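Local coordinates for putative amino acid binding protein (Streptococcus mutans, PDB 4C0R) that binds glutathione, captured here as its oxidized disulfide, and probably delivers it to the cystine ABC importer TcyBC for uptake, at residues L81-T86 with K209-L214. Sequence-based numbering, arbitrary orientation.
Sequences LYSNPT and KRLKKL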
loop_
_atom_site.group_PDB
_atom_site.type_symbol
_atom_site.label_atom_id
_atom_site.label_comp_id
_atom_site.label_asym_id
_atom_site.label_seq_id
_atom_site.Cartn_x
_atom_site.Cartn_y
_atom_site.Cartn_z
ATOM N N LEU A 81 -12.670 8.967 5.081
ATOM C CA LEU A 81 -12.394 8.550 6.456
ATOM C C LEU A 81 -11.267 7.485 6.465
ATOM O O LEU A 81 -11.120 6.694 5.513
ATOM C CB LEU A 81 -13.603 7.890 7.085
ATOM C CG LEU A 81 -14.902 8.694 7.021
ATOM C CD1 LEU A 81 -16.054 7.952 7.635
ATOM C CD2 LEU A 81 -14.658 10.019 7.639
ATOM N N TYR A 82 -10.456 7.527 7.519
ATOM C CA TYR A 82 -9.385 6.546 7.765
ATOM C C TYR A 82 -9.743 5.624 8.951
ATOM O O TYR A 82 -10.244 6.065 10.004
ATOM C CB TYR A 82 -8.086 7.250 8.039
ATOM C CG TYR A 82 -7.335 7.587 6.807
ATOM C CD1 TYR A 82 -7.663 8.661 6.005
ATOM C CD2 TYR A 82 -6.228 6.818 6.443
ATOM C CE1 TYR A 82 -6.968 8.954 4.854
ATOM C CE2 TYR A 82 -5.531 7.086 5.283
ATOM C CZ TYR A 82 -5.888 8.167 4.506
ATOM O OH TYR A 82 -5.150 8.417 3.380
ATOM N N SER A 83 -9.455 4.349 8.823
ATOM C CA SER A 83 -9.481 3.467 9.970
ATOM C C SER A 83 -8.251 3.707 10.859
ATOM O O SER A 83 -7.369 4.488 10.516
ATOM C CB SER A 83 -9.452 2.013 9.517
ATOM O OG SER A 83 -8.201 1.675 8.975
ATOM N N ASN A 84 -8.204 2.996 11.978
ATOM C CA ASN A 84 -6.970 2.897 12.711
ATOM C C ASN A 84 -5.992 2.120 11.833
ATOM O O ASN A 84 -6.379 1.392 10.901
ATOM C CB ASN A 84 -7.235 2.231 14.039
ATOM C CG ASN A 84 -8.045 3.154 14.964
ATOM O OD1 ASN A 84 -7.956 4.396 14.865
ATOM N ND2 ASN A 84 -8.845 2.559 15.803
ATOM N N PRO A 85 -4.710 2.341 12.069
ATOM C CA PRO A 85 -3.734 1.736 11.173
ATOM C C PRO A 85 -3.737 0.219 11.318
ATOM O O PRO A 85 -4.040 -0.313 12.402
ATOM C CB PRO A 85 -2.387 2.328 11.653
ATOM C CG PRO A 85 -2.644 2.685 13.041
ATOM C CD PRO A 85 -4.085 3.115 13.157
ATOM N N THR A 86 -3.399 -0.452 10.225
ATOM C CA THR A 86 -3.342 -1.916 10.236
ATOM C C THR A 86 -1.937 -2.508 10.086
ATOM O O THR A 86 -1.702 -3.676 10.415
ATOM C CB THR A 86 -4.225 -2.478 9.136
ATOM O OG1 THR A 86 -3.665 -2.099 7.889
ATOM C CG2 THR A 86 -5.665 -2.011 9.284
ATOM N N LYS A 209 -13.535 -0.818 15.971
ATOM C CA LYS A 209 -13.799 -1.626 17.135
ATOM C C LYS A 209 -13.220 -3.041 16.928
ATOM O O LYS A 209 -12.572 -3.632 17.832
ATOM C CB LYS A 209 -15.290 -1.687 17.406
ATOM N N ARG A 210 -13.447 -3.584 15.733
ATOM C CA ARG A 210 -12.910 -4.914 15.410
ATOM C C ARG A 210 -11.370 -4.925 15.392
ATOM O O ARG A 210 -10.744 -5.888 15.834
ATOM C CB ARG A 210 -13.483 -5.403 14.094
ATOM C CG ARG A 210 -15.003 -5.715 14.171
ATOM C CD ARG A 210 -15.293 -6.997 14.880
ATOM N NE ARG A 210 -14.776 -8.138 14.179
ATOM C CZ ARG A 210 -14.420 -9.281 14.712
ATOM N NH1 ARG A 210 -14.608 -9.484 16.031
ATOM N NH2 ARG A 210 -13.892 -10.230 13.967
ATOM N N LEU A 211 -10.746 -3.916 14.783
ATOM C CA LEU A 211 -9.304 -3.894 14.716
ATOM C C LEU A 211 -8.709 -3.869 16.117
ATOM O O LEU A 211 -7.692 -4.523 16.355
ATOM C CB LEU A 211 -8.777 -2.710 13.914
ATOM C CG LEU A 211 -9.040 -2.748 12.419
ATOM C CD1 LEU A 211 -8.678 -1.413 11.719
ATOM C CD2 LEU A 211 -8.240 -3.834 11.823
ATOM N N LYS A 212 -9.363 -3.176 17.044
ATOM C CA LYS A 212 -8.809 -3.088 18.425
ATOM C C LYS A 212 -8.930 -4.453 19.034
ATOM O O LYS A 212 -7.998 -4.950 19.660
ATOM C CB LYS A 212 -9.554 -2.064 19.245
ATOM C CG LYS A 212 -9.062 -2.039 20.709
ATOM N N LYS A 213 -10.050 -5.117 18.817
ATOM C CA LYS A 213 -10.259 -6.446 19.378
ATOM C C LYS A 213 -9.253 -7.457 18.815
ATOM O O LYS A 213 -8.652 -8.250 19.551
ATOM C CB LYS A 213 -11.702 -6.901 19.179
ATOM C CG LYS A 213 -11.988 -8.282 19.663
ATOM C CD LYS A 213 -13.448 -8.618 19.503
ATOM C CE LYS A 213 -13.779 -10.025 20.056
ATOM N NZ LYS A 213 -15.209 -10.374 19.782
ATOM N N LEU A 214 -9.046 -7.396 17.494
ATOM C CA LEU A 214 -8.173 -8.322 16.811
ATOM C C LEU A 214 -6.706 -8.049 17.130
ATOM O O LEU A 214 -5.875 -8.971 17.110
ATOM C CB LEU A 214 -8.439 -8.314 15.318
ATOM C CG LEU A 214 -9.838 -8.777 14.891
ATOM C CD1 LEU A 214 -9.929 -8.522 13.396
ATOM C CD2 LEU A 214 -10.125 -10.215 15.255
#
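Leu211 reaches from its helix against the largely extended backbone of Ser83-Thr86, a worked example of how a single leucine can pack a helix on a strand without any hydrogen bond between them. Most of the touching falls to one methyl: Leu211 CD1 lies 3.7 Å from the carbonyl O of Asn84. Ser83 CB is 4.1 Å from Leu211 CD1, and Thr86 CG2 is 3.9 Å from the same Leu211 CD1. The second methyl, Leu211 CD2, comes to 4.0 Å from Thr86 CG2, so that the threonine methyl meets both prongs of the leucine fork. Thr86 can offer that methyl because CG2 stands anti to its own carbonyl carbon (chi1 66° for OG1), while OG1 makes a weak hydrogen bond to Val192 O. The hydroxyls of Ser83 and Thr86 thus have partners away from the helix. Ser83 OG donates to Asn84 O at 2.7 Å, tilted 30° from the carbonyl plane, and also bonds with Phe194 N, which holds the backbone that CD1 packs against. The looser side lies toward Asn84 and Lys212, both partly exposed: the CB of Asn84 is directed at the helix, yet Asn84 CB stays 4.6 Å from Leu211 CD1, and Lys212 is modelled only to CG. On this flank Asn208 OD1 takes the backbone N of Asn84. In this lobe of a family 3 solute-binding protein, helix 201-216 packs against the interrupted strand 81-96, with Leu211 also touching Val31 and Val35 of helix 27-36, while backbone bonds from Ser83 and Thr86 join strand 191-196.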